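Local coordinates for protein DegQ (Legionella pneumophila, PDB 4YO1) that probably cleaves proteins in the periplasm as an HtrA-family serine endopeptidase and is also described as a chaperone, at residues A[278-282]-A[311-317]. The protein carries 1 engineered substitution. Residues are numbered along the deposited sequence.
Sequences FQGAL and ITQATQV
In the PDZ domain of this DegQ chain, the start of strand 281-286 passes the turn that leads from strand 309-310 into helix 315-322. Residues 278-280 run extended into the strand; Ile-311 is extended, the backbone bends at Thr-312 (-136/-5), extends again at Gln-313 (-154/162) and is helical in phi/psi at Ala-314 (-62/-36). Gly-280 CA lies 4.5 Å from Thr-312 CA, and Ala-281 CA 4.8 Å from Ala-314 CA. Ala-281, the most covered residue, points its methyl into the turn: CB meets Ile-311 CG2 at 3.8 Å, Ala-314 CA at 4.1 Å and, from the helix, CG2 of Val-317 (t) at 3.9 Å, a gap that suits a small apolar side chain. Gly-280 (170/-175) has a phi that strains residues with a CB; its CA lies 4.0 Å from Ile-311 O. Exposed Gln-279 (chi1 m) lays its flexible polar side chain over Thr-312, NE2 in van der Waals contact 4.1 Å from Thr-312 O and CB. Gln-316 (m) folds back so that OE1 accepts from Thr-312 N (2.8 Å) and Thr-312 OG1 (2.6 Å).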
ATOM      1  N   PHE A 278      35.721 -16.731 -41.068  1.00 69.44           N
ATOM      2  CA  PHE A 278      35.245 -17.611 -39.999  1.00 69.17           C
ATOM      3  C   PHE A 278      33.866 -17.208 -39.483  1.00 69.15           C
ATOM      4  O   PHE A 278      33.574 -16.021 -39.330  1.00 69.77           O
ATOM      5  CB  PHE A 278      36.260 -17.676 -38.851  1.00 63.84           C
ATOM      6  CG  PHE A 278      35.800 -18.490 -37.679  1.00 62.96           C
ATOM      7  CD1 PHE A 278      35.522 -19.836 -37.822  1.00 64.29           C
ATOM      8  CD2 PHE A 278      35.637 -17.905 -36.434  1.00 60.98           C
ATOM      9  CE1 PHE A 278      35.097 -20.589 -36.751  1.00 63.66           C
ATOM     10  CE2 PHE A 278      35.214 -18.647 -35.358  1.00 67.99           C
ATOM     11  CZ  PHE A 278      34.942 -19.995 -35.515  1.00 69.85           C
ATOM     12  N   GLN A 279      33.022 -18.200 -39.208  1.00 68.76           N
ATOM     13  CA  GLN A 279      31.651 -17.935 -38.777  1.00 66.10           C
ATOM     14  C   GLN A 279      31.238 -18.651 -37.500  1.00 62.66           C
ATOM     15  O   GLN A 279      31.674 -19.771 -37.227  1.00 63.21           O
ATOM     16  CB  GLN A 279      30.666 -18.318 -39.882  1.00 67.47           C
ATOM     17  CG  GLN A 279      30.724 -17.440 -41.097  1.00 68.29           C
ATOM     18  CD  GLN A 279      29.547 -17.671 -42.002  1.00 70.24           C
ATOM     19  OE1 GLN A 279      29.519 -18.637 -42.768  1.00 73.54           O
ATOM     20  NE2 GLN A 279      28.549 -16.797 -41.907  1.00 69.11           N
ATOM     21  N   GLY A 280      30.367 -18.003 -36.735  1.00 58.56           N
ATOM     22  CA  GLY A 280      29.822 -18.588 -35.527  1.00 57.74           C
ATOM     23  C   GLY A 280      29.040 -17.601 -34.684  1.00 56.01           C
ATOM     24  O   GLY A 280      28.838 -16.463 -35.078  1.00 55.49           O
ATOM     25  N   ALA A 281      28.591 -18.047 -33.516  1.00 63.55           N
ATOM     26  CA  ALA A 281      27.863 -17.181 -32.591  1.00 53.90           C
ATOM     27  C   ALA A 281      28.720 -16.864 -31.360  1.00 55.12           C
ATOM     28  O   ALA A 281      28.841 -17.677 -30.447  1.00 55.52           O
ATOM     29  CB  ALA A 281      26.545 -17.825 -32.177  1.00 54.00           C
ATOM     30  N   LEU A 282      29.315 -15.676 -31.359  1.00 52.63           N
ATOM     31  CA  LEU A 282      30.164 -15.200 -30.275  1.00 52.06           C
ATOM     32  C   LEU A 282      29.428 -15.121 -28.939  1.00 52.10           C
ATOM     33  O   LEU A 282      28.349 -14.545 -28.862  1.00 51.97           O
ATOM     34  CB  LEU A 282      30.690 -13.814 -30.635  1.00 51.89           C
ATOM     35  CG  LEU A 282      31.426 -13.054 -29.538  1.00 52.23           C
ATOM     36  CD1 LEU A 282      32.570 -13.892 -28.971  1.00 52.54           C
ATOM     37  CD2 LEU A 282      31.931 -11.733 -30.104  1.00 52.98           C
ATOM     38  N   ILE A 311      25.775 -23.729 -36.686  1.00 80.23           N
ATOM     39  CA  ILE A 311      25.443 -22.378 -36.245  1.00 77.96           C
ATOM     40  C   ILE A 311      26.297 -21.342 -36.986  1.00 78.21           C
ATOM     41  O   ILE A 311      27.511 -21.503 -37.109  1.00 79.63           O
ATOM     42  CB  ILE A 311      25.586 -22.224 -34.702  1.00 61.00           C
ATOM     43  CG1 ILE A 311      24.221 -22.338 -34.010  1.00 60.60           C
ATOM     44  CG2 ILE A 311      26.190 -20.881 -34.338  1.00 59.76           C
ATOM     45  CD1 ILE A 311      23.663 -23.740 -33.927  1.00 60.45           C
ATOM     46  N   THR A 312      25.654 -20.294 -37.502  1.00 76.97           N
ATOM     47  CA  THR A 312      26.355 -19.258 -38.265  1.00 76.77           C
ATOM     48  C   THR A 312      25.928 -17.841 -37.892  1.00 75.16           C
ATOM     49  O   THR A 312      26.491 -16.877 -38.405  1.00 76.62           O
ATOM     50  CB  THR A 312      26.201 -19.429 -39.809  1.00 90.38           C
ATOM     51  OG1 THR A 312      24.816 -19.374 -40.183  1.00 90.21           O
ATOM     52  CG2 THR A 312      26.794 -20.749 -40.272  1.00 92.42           C
ATOM     53  N   GLN A 313      24.923 -17.714 -37.026  1.00 72.56           N
ATOM     54  CA  GLN A 313      24.538 -16.402 -36.487  1.00 69.02           C
ATOM     55  C   GLN A 313      23.851 -16.513 -35.119  1.00 66.70           C
ATOM     56  O   GLN A 313      23.383 -17.585 -34.736  1.00 67.89           O
ATOM     57  CB  GLN A 313      23.709 -15.571 -37.491  1.00 68.98           C
ATOM     58  CG  GLN A 313      22.491 -16.255 -38.097  1.00 69.62           C
ATOM     59  CD  GLN A 313      21.743 -15.353 -39.083  1.00 70.63           C
ATOM     60  OE1 GLN A 313      22.321 -14.440 -39.671  1.00 70.32           O
ATOM     61  NE2 GLN A 313      20.449 -15.606 -39.254  1.00 71.55           N
ATOM     62  N   ALA A 314      23.806 -15.400 -34.392  1.00 63.01           N
ATOM     63  CA  ALA A 314      23.389 -15.391 -32.992  1.00 60.93           C
ATOM     64  C   ALA A 314      21.953 -15.848 -32.775  1.00 62.84           C
ATOM     65  O   ALA A 314      21.636 -16.490 -31.773  1.00 63.17           O
ATOM     66  CB  ALA A 314      23.583 -14.013 -32.415  1.00 52.51           C
ATOM     67  N   THR A 315      21.082 -15.502 -33.714  1.00 64.14           N
ATOM     68  CA  THR A 315      19.664 -15.793 -33.582  1.00 64.05           C
ATOM     69  C   THR A 315      19.396 -17.295 -33.630  1.00 65.35           C
ATOM     70  O   THR A 315      18.373 -17.767 -33.142  1.00 66.66           O
ATOM     71  CB  THR A 315      18.856 -15.061 -34.665  1.00 64.15           C
ATOM     72  OG1 THR A 315      19.460 -15.282 -35.945  1.00 66.50           O
ATOM     73  CG2 THR A 315      18.861 -13.574 -34.401  1.00 61.85           C
ATOM     74  N   GLN A 316      20.333 -18.044 -34.203  1.00 65.59           N
ATOM     75  CA  GLN A 316      20.183 -19.487 -34.341  1.00 67.36           C
ATOM     76  C   GLN A 316      20.292 -20.220 -33.022  1.00 66.76           C
ATOM     77  O   GLN A 316      19.924 -21.385 -32.936  1.00 69.45           O
ATOM     78  CB  GLN A 316      21.254 -20.066 -35.259  1.00 69.24           C
ATOM     79  CG  GLN A 316      21.305 -19.521 -36.657  1.00 70.76           C
ATOM     80  CD  GLN A 316      22.345 -20.246 -37.495  1.00 72.40           C
ATOM     81  OE1 GLN A 316      23.063 -19.633 -38.283  1.00 74.38           O
ATOM     82  NE2 GLN A 316      22.424 -21.565 -37.329  1.00 72.09           N
ATOM     83  N   VAL A 317      20.841 -19.569 -32.006  1.00 63.24           N
ATOM     84  CA  VAL A 317      21.040 -20.252 -30.737  1.00 61.95           C
ATOM     85  C   VAL A 317      19.702 -20.356 -30.017  1.00 62.69           C
ATOM     86  O   VAL A 317      19.284 -21.445 -29.618  1.00 61.46           O
ATOM     87  CB  VAL A 317      22.080 -19.537 -29.846  1.00 58.81           C
ATOM     88  CG1 VAL A 317      22.303 -20.318 -28.563  1.00 58.08           C
ATOM     89  CG2 VAL A 317      23.391 -19.368 -30.591  1.00 57.56           C
TER